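Local coordinates for protein aspartate-semialdehyde dehydrogenase 2 (Vibrio cholerae, PDB 2R00) that catalyses the NADPH-dependent reductive dephosphorylation of L-aspartyl-4-phosphate to L-aspartate-semialdehyde, a step on the way to lysine and methionine, at residues 130-135 with 242-247; 156-161 with 235-240; 163-168 with 315-320. One frame throughout, in Å; residues are numbered along the deposited sequence.

Interaction 1 (130-135 with 242-247)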
# COMPACT_ATOMS: atom_id res chain seq x y z
N ASN A 130 15.95 -11.61 0.18
CA ASN A 130 15.42 -10.51 -0.59
C ASN A 130 15.36 -9.26 0.27
O ASN A 130 15.01 -9.34 1.45
CB ASN A 130 14.01 -10.92 -1.05
CG ASN A 130 13.50 -10.07 -2.19
OD1 ASN A 130 13.20 -8.89 -2.00
ND2 ASN A 130 13.39 -10.66 -3.37
N CYS A 131 15.71 -8.10 -0.29
CA CYS A 131 15.68 -6.82 0.48
C CYS A 131 14.31 -6.56 1.11
O CYS A 131 14.24 -6.07 2.23
CB CYS A 131 16.14 -5.61 -0.35
SG CYS A 131 16.55 -4.08 0.65
N SER A 132 13.24 -6.91 0.39
CA SER A 132 11.88 -6.86 0.95
C SER A 132 11.75 -7.63 2.26
O SER A 132 11.16 -7.13 3.22
CB SER A 132 10.88 -7.44 -0.05
OG SER A 132 10.44 -6.46 -0.96
N THR A 133 12.29 -8.85 2.29
CA THR A 133 12.23 -9.71 3.46
C THR A 133 13.16 -9.21 4.57
O THR A 133 12.80 -9.22 5.74
CB THR A 133 12.62 -11.17 3.12
OG1 THR A 133 11.87 -11.60 1.98
CG2 THR A 133 12.35 -12.09 4.30
N ILE A 134 14.36 -8.77 4.19
CA ILE A 134 15.29 -8.14 5.13
C ILE A 134 14.62 -6.96 5.85
O ILE A 134 14.54 -6.94 7.08
CB ILE A 134 16.59 -7.66 4.43
CG1 ILE A 134 17.34 -8.86 3.83
CG2 ILE A 134 17.49 -6.88 5.42
CD1 ILE A 134 18.49 -8.46 2.89
N GLN A 135 14.11 -6.00 5.08
CA GLN A 135 13.43 -4.80 5.60
C GLN A 135 12.37 -5.17 6.64
O GLN A 135 12.36 -4.64 7.75
CB GLN A 135 12.69 -4.10 4.46
CG GLN A 135 13.41 -2.99 3.72
CD GLN A 135 12.61 -2.50 2.51
OE1 GLN A 135 13.04 -2.68 1.37
NE2 GLN A 135 11.42 -1.91 2.76
N TYR A 242 10.90 5.31 -6.99
CA TYR A 242 12.31 5.33 -6.55
C TYR A 242 12.45 4.82 -5.12
O TYR A 242 11.95 5.43 -4.18
CB TYR A 242 12.90 6.75 -6.68
CG TYR A 242 12.90 7.27 -8.10
CD1 TYR A 242 13.98 7.03 -8.96
CD2 TYR A 242 11.80 7.97 -8.61
CE1 TYR A 242 13.97 7.49 -10.28
CE2 TYR A 242 11.78 8.43 -9.93
CZ TYR A 242 12.87 8.18 -10.75
OH TYR A 242 12.86 8.63 -12.05
N GLY A 243 13.14 3.70 -4.96
CA GLY A 243 13.28 3.04 -3.67
C GLY A 243 12.22 1.98 -3.51
O GLY A 243 11.53 1.61 -4.47
N HIS A 244 12.08 1.49 -2.28
CA HIS A 244 11.19 0.38 -2.00
C HIS A 244 10.42 0.64 -0.72
O HIS A 244 10.95 1.19 0.24
CB HIS A 244 12.01 -0.92 -1.87
CG HIS A 244 11.19 -2.13 -1.57
ND1 HIS A 244 11.11 -2.67 -0.30
CD2 HIS A 244 10.40 -2.89 -2.36
CE1 HIS A 244 10.30 -3.72 -0.33
NE2 HIS A 244 9.86 -3.87 -1.56
N ALA A 245 9.15 0.23 -0.71
CA ALA A 245 8.31 0.42 0.47
C ALA A 245 7.46 -0.82 0.73
O ALA A 245 7.19 -1.59 -0.18
CB ALA A 245 7.43 1.65 0.30
N GLU A 246 7.07 -0.99 2.00
CA GLU A 246 6.17 -2.05 2.43
C GLU A 246 5.19 -1.51 3.45
O GLU A 246 5.58 -0.77 4.33
CB GLU A 246 6.94 -3.17 3.11
CG GLU A 246 8.08 -3.70 2.32
CD GLU A 246 8.84 -4.74 3.06
OE1 GLU A 246 8.96 -4.63 4.30
OE2 GLU A 246 9.32 -5.66 2.41
N ALA A 247 3.93 -1.91 3.32
CA ALA A 247 2.91 -1.66 4.33
C ALA A 247 2.71 -2.97 5.06
O ALA A 247 2.49 -4.01 4.42
CB ALA A 247 1.61 -1.20 3.67
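H244 carries its CG anti to the backbone N (chi1 180°), which puts CG on the side of the helix; the ring beyond it meets Q135 and S132. Two residues on, E246 has CG anti to its carbonyl carbon (chi1 -53°) and an extended chain that reaches the first turn of helix 131-135. Q135 stretches out beyond CG to meet the ring. H244 ND1 donates to Q135 OE1 at 2.6 Å, a short but bent bond (137° at the hydrogen), with amide and ring planes nearly perpendicular. On the ring's other nitrogen, NE2 lies 2.7 Å from S132 OG, though the serine oxygen sits implausibly close to the ring, so its exact placing is doubtful. Next to it, E246 OE2 lies 2.5 Å from S132 O and touches S132 CB at 3.4 Å, while E246 OE1 packs on Q135 CB at 3.8 Å. N130 caps the helix: its OD1 accepts from S132 N (3.1 Å) in the carbonyl plane, on a lone pair. The cap immediately precedes C131, the residue that forms the acyl-thioester intermediate; its SG stands 5.7 Å from H244 ND1, not in contact. H244 is the predicted proton acceptor, and Q135 probably fixes the rotation of its ring. Two oxygens as close as S132 O and E246 OE2 suggest that this buried carboxyl holds a proton.

Interaction 2 (156-161 with 235-240)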
# COMPACT_ATOMS: atom_id res chain seq x y z
N THR A 156 4.16 -4.96 -0.69
CA THR A 156 5.43 -4.37 -1.10
C THR A 156 5.23 -3.59 -2.39
O THR A 156 4.39 -3.94 -3.21
CB THR A 156 6.57 -5.42 -1.33
OG1 THR A 156 6.29 -6.22 -2.49
CG2 THR A 156 6.75 -6.31 -0.11
N TYR A 157 6.04 -2.55 -2.56
CA TYR A 157 5.90 -1.64 -3.69
C TYR A 157 7.25 -1.44 -4.35
O TYR A 157 8.23 -1.08 -3.69
CB TYR A 157 5.37 -0.28 -3.22
CG TYR A 157 4.09 -0.31 -2.43
CD1 TYR A 157 4.11 -0.31 -1.03
CD2 TYR A 157 2.86 -0.31 -3.07
CE1 TYR A 157 2.93 -0.32 -0.29
CE2 TYR A 157 1.67 -0.31 -2.34
CZ TYR A 157 1.71 -0.32 -0.95
OH TYR A 157 0.54 -0.34 -0.22
N GLN A 158 7.30 -1.68 -5.65
CA GLN A 158 8.49 -1.44 -6.45
C GLN A 158 8.07 -1.04 -7.86
O GLN A 158 6.95 -1.31 -8.28
CB GLN A 158 9.38 -2.68 -6.49
CG GLN A 158 8.70 -3.92 -7.06
CD GLN A 158 9.49 -5.19 -6.80
OE1 GLN A 158 10.72 -5.21 -6.90
NE2 GLN A 158 8.78 -6.27 -6.45
N SER A 159 8.99 -0.39 -8.58
CA SER A 159 8.74 0.10 -9.94
C SER A 159 8.40 -1.03 -10.89
O SER A 159 8.92 -2.14 -10.75
CB SER A 159 10.00 0.78 -10.46
OG SER A 159 11.04 -0.18 -10.56
N VAL A 160 7.55 -0.75 -11.88
CA VAL A 160 7.27 -1.73 -12.93
C VAL A 160 8.50 -1.99 -13.82
O VAL A 160 8.67 -3.10 -14.32
CB VAL A 160 5.98 -1.37 -13.75
CG1 VAL A 160 6.13 -0.04 -14.49
CG2 VAL A 160 5.61 -2.51 -14.73
N SER A 161 9.36 -0.99 -13.97
CA SER A 161 10.49 -1.04 -14.92
C SER A 161 11.74 -1.77 -14.41
O SER A 161 12.57 -2.21 -15.21
CB SER A 161 10.88 0.38 -15.36
OG SER A 161 11.61 1.05 -14.36
N CYS A 235 2.50 -8.34 -3.73
CA CYS A 235 3.66 -7.70 -4.32
C CYS A 235 3.19 -6.89 -5.51
O CYS A 235 2.79 -7.45 -6.54
CB CYS A 235 4.72 -8.75 -4.69
SG CYS A 235 5.32 -9.64 -3.20
N VAL A 236 3.21 -5.58 -5.34
CA VAL A 236 2.58 -4.63 -6.25
C VAL A 236 3.62 -3.86 -7.05
O VAL A 236 4.64 -3.42 -6.51
CB VAL A 236 1.66 -3.65 -5.46
CG1 VAL A 236 1.22 -2.49 -6.31
CG2 VAL A 236 0.45 -4.38 -4.93
N ARG A 237 3.37 -3.72 -8.35
CA ARG A 237 4.24 -2.89 -9.16
C ARG A 237 3.60 -1.52 -9.32
O ARG A 237 2.39 -1.40 -9.59
CB ARG A 237 4.49 -3.54 -10.51
CG ARG A 237 5.97 -3.77 -10.77
CD ARG A 237 6.45 -5.13 -10.29
NE ARG A 237 7.87 -5.12 -9.90
CZ ARG A 237 8.91 -5.16 -10.74
NH1 ARG A 237 8.72 -5.19 -12.06
NH2 ARG A 237 10.15 -5.15 -10.27
N VAL A 238 4.40 -0.48 -9.11
CA VAL A 238 3.89 0.88 -9.29
C VAL A 238 4.46 1.55 -10.56
O VAL A 238 5.65 1.39 -10.86
CB VAL A 238 3.96 1.75 -7.98
CG1 VAL A 238 4.55 1.01 -6.79
CG2 VAL A 238 4.61 3.12 -8.22
N PRO A 239 3.60 2.28 -11.31
CA PRO A 239 4.01 2.91 -12.57
C PRO A 239 5.40 3.56 -12.52
O PRO A 239 6.24 3.23 -13.35
CB PRO A 239 2.91 3.95 -12.82
CG PRO A 239 1.68 3.33 -12.21
CD PRO A 239 2.17 2.54 -11.01
N VAL A 240 5.65 4.44 -11.55
CA VAL A 240 6.99 5.03 -11.36
C VAL A 240 7.33 5.09 -9.86
O VAL A 240 6.53 5.58 -9.07
CB VAL A 240 7.10 6.45 -12.00
CG1 VAL A 240 8.56 6.90 -12.07
CG2 VAL A 240 6.45 6.49 -13.40
O HOH W 1 6.41 -5.44 -5.13
O HOH W 2 8.72 2.14 -13.43
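V238 N gives a 2.8 Å hydrogen bond to Q158 O, and V236 N one of 2.9 Å to T156 O: this is a parallel beta pairing, strand 156-159 beside strand 235-238, at the edge, within this chain, of the dimerisation domain's mixed sheet. Q158 N returns a longer bond to V236 O, nearly along the C=O axis, and V160 N, just past the strand, closes the ladder on V238 O. Water 1 ties the T156-Q158 side of the sheet together: it bonds to T156 OG1, accepts from Q158 NE2 at 2.8 Å and donates to V236 O, which thus has two donors. Q158 NE2 is also bonded to E212 of helix 211-223.

On this same face Q158 and R237, both predicted to bind substrate, are paired across the strands, their side chains crossing obliquely. Q158 CG lies between the backbone N and carbonyl carbon (chi1 59°), and that carbon meets R237 NE at the guanidinium edge, 3.2 Å away; amide and guanidinium planes are 77° apart, and the NH2 to OE1 bond is straight but weak at 3.4 Å. R237 bends at chi2 (91°), which places CD near S159 O; nearer the backbone, R237 CG packs 3.8 Å from V160 CB.

On the Y157-V236 face the segments meet through apolar atoms: Y157 CB rests on V238 CG1 at 3.9 Å, while Y157 OH bonds to its counterpart in the second subunit. Back at R237, the guanidinium is covered on one face by S159 O, 3.0 Å from CZ and over the group's centre.

Interaction 3 (163-168 with 315-320)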
# COMPACT_ATOMS: atom_id res chain seq x y z
N ALA A 163 13.88 -0.22 -12.46
CA ALA A 163 14.77 0.88 -12.06
C ALA A 163 14.34 1.45 -10.71
O ALA A 163 13.39 0.96 -10.09
CB ALA A 163 14.80 1.96 -13.14
N GLY A 164 15.04 2.48 -10.25
CA GLY A 164 14.73 3.14 -8.98
C GLY A 164 15.35 2.50 -7.75
O GLY A 164 15.15 2.97 -6.63
N LYS A 165 16.13 1.44 -7.97
CA LYS A 165 16.75 0.66 -6.88
C LYS A 165 17.77 1.46 -6.05
O LYS A 165 18.14 1.04 -4.95
CB LYS A 165 17.41 -0.61 -7.45
CG LYS A 165 16.53 -1.50 -8.32
CD LYS A 165 15.59 -2.39 -7.50
CE LYS A 165 14.18 -1.81 -7.42
NZ LYS A 165 13.39 -1.98 -8.68
N ALA A 166 18.20 2.60 -6.58
CA ALA A 166 19.19 3.46 -5.92
C ALA A 166 18.54 4.66 -5.22
O ALA A 166 19.14 5.25 -4.31
CB ALA A 166 20.23 3.94 -6.92
N GLY A 167 17.34 5.04 -5.67
CA GLY A 167 16.56 6.13 -5.07
C GLY A 167 17.16 7.52 -5.11
O GLY A 167 16.58 8.47 -4.57
N ILE A 168 18.32 7.66 -5.76
CA ILE A 168 19.06 8.93 -5.84
C ILE A 168 19.40 9.28 -7.30
O ILE A 168 20.04 10.30 -7.58
CB ILE A 168 20.34 8.90 -4.94
CG1 ILE A 168 20.76 10.31 -4.52
CG2 ILE A 168 21.50 8.12 -5.60
CD1 ILE A 168 21.52 10.37 -3.20
N ASN A 315 17.84 3.28 -0.56
CA ASN A 315 18.79 2.57 -1.41
C ASN A 315 18.70 1.06 -1.20
O ASN A 315 19.29 0.50 -0.27
CB ASN A 315 20.23 3.08 -1.21
CG ASN A 315 21.15 2.65 -2.34
OD1 ASN A 315 21.92 3.45 -2.87
ND2 ASN A 315 21.07 1.37 -2.73
N VAL A 316 17.95 0.42 -2.10
CA VAL A 316 17.67 -1.01 -2.02
C VAL A 316 18.93 -1.86 -2.13
O VAL A 316 19.08 -2.85 -1.41
CB VAL A 316 16.63 -1.44 -3.09
CG1 VAL A 316 16.31 -2.92 -2.96
CG2 VAL A 316 15.34 -0.63 -2.94
N ARG A 317 19.84 -1.46 -3.01
CA ARG A 317 21.10 -2.17 -3.21
C ARG A 317 21.99 -2.15 -1.97
O ARG A 317 22.61 -3.16 -1.63
CB ARG A 317 21.85 -1.61 -4.43
CG ARG A 317 21.04 -1.66 -5.72
CD ARG A 317 21.80 -1.09 -6.91
NE ARG A 317 20.93 -0.85 -8.06
CZ ARG A 317 20.57 -1.77 -8.95
NH1 ARG A 317 20.99 -3.03 -8.86
NH2 ARG A 317 19.77 -1.43 -9.96
N LYS A 318 22.03 -1.01 -1.28
CA LYS A 318 22.86 -0.83 -0.09
C LYS A 318 22.35 -1.66 1.09
O LYS A 318 23.14 -2.13 1.92
CB LYS A 318 22.98 0.66 0.29
CG LYS A 318 24.19 0.97 1.18
CD LYS A 318 24.73 2.38 0.96
CE LYS A 318 26.13 2.52 1.56
NZ LYS A 318 26.64 3.92 1.48
N GLY A 319 21.03 -1.85 1.15
CA GLY A 319 20.42 -2.72 2.15
C GLY A 319 20.85 -4.17 1.96
O GLY A 319 21.28 -4.83 2.90
N ALA A 320 20.73 -4.65 0.72
CA ALA A 320 21.16 -6.00 0.34
C ALA A 320 22.66 -6.21 0.60
O ALA A 320 23.06 -7.22 1.19
CB ALA A 320 20.84 -6.25 -1.11
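K165 O accepts a hydrogen bond from V316 N (2.9 Å, 131° at the hydrogen), pinning an irregular loop, turned by positive phi at G164 (86°) and G167, against the first turn of helix 316-320. Amide groups in that first turn have no carbonyl of a preceding turn to bond to, and here the loop supplies one for V316. The same carbonyl oxygen is also touched by V316 CB at 3.4 Å.

The main side-chain meeting is between K165 and R317, which cross at about a right angle. K165 CB lies over one face of the R317 guanidinium, 3.5 Å from NH2, and K165 CG follows at 3.6 Å from the same nitrogen. It is the aliphatic root of the lysine that packs on the flat group, not its charge. With CD anti to CA (chi2 180°) R317 is extended from CG to NE, and the guanidinium at its end lies beside K165. K165 instead bends at chi2, chi3 and chi4, and its NZ turns back to its own loop, donating to A163 O at 3.3 Å from well above the carbonyl plane. NZ ends 6.5 Å from R317 NH2, so the like charges are not in contact. A166 adds a looser contact: its O is 3.9 Å from N315 CB.

R317 also packs on A14, V15 and T18 at the start of helix 14-25, and K318 makes a salt bridge to E25 on that helix, so helix 316-335 bridges to the nucleotide-binding domain. N315 occupies the N-cap position. A helix start next to this loop, with N315, A14 and V15 all predicted to bind NADP(+), is consistent with one wall of the cofactor site.

Overall arrangement
Interaction 1 is the buried one, with polar side chains meeting around H244, the predicted proton acceptor, between helix and sheet; interaction 2 is partly buried and interaction 3 lies at the surface. Interactions 1 and 2 share a sheet: strand 244-252 runs beside strand 149-159, A245 O approaching Y157 N, and both contacts reach the second subunit. T156 of interaction 2 packs against H244 of interaction 1. Interaction 3 touches interaction 1 through V316, whose CG2 meets H244 CB and whose O lies near C131 SG. The chemistry shifts: side-chain polar contacts around H244, a backbone ladder with predicted substrate groups in 156-161 with 235-240, and one backbone bond with aliphatic-on-guanidinium packing in 163-168 with 315-320.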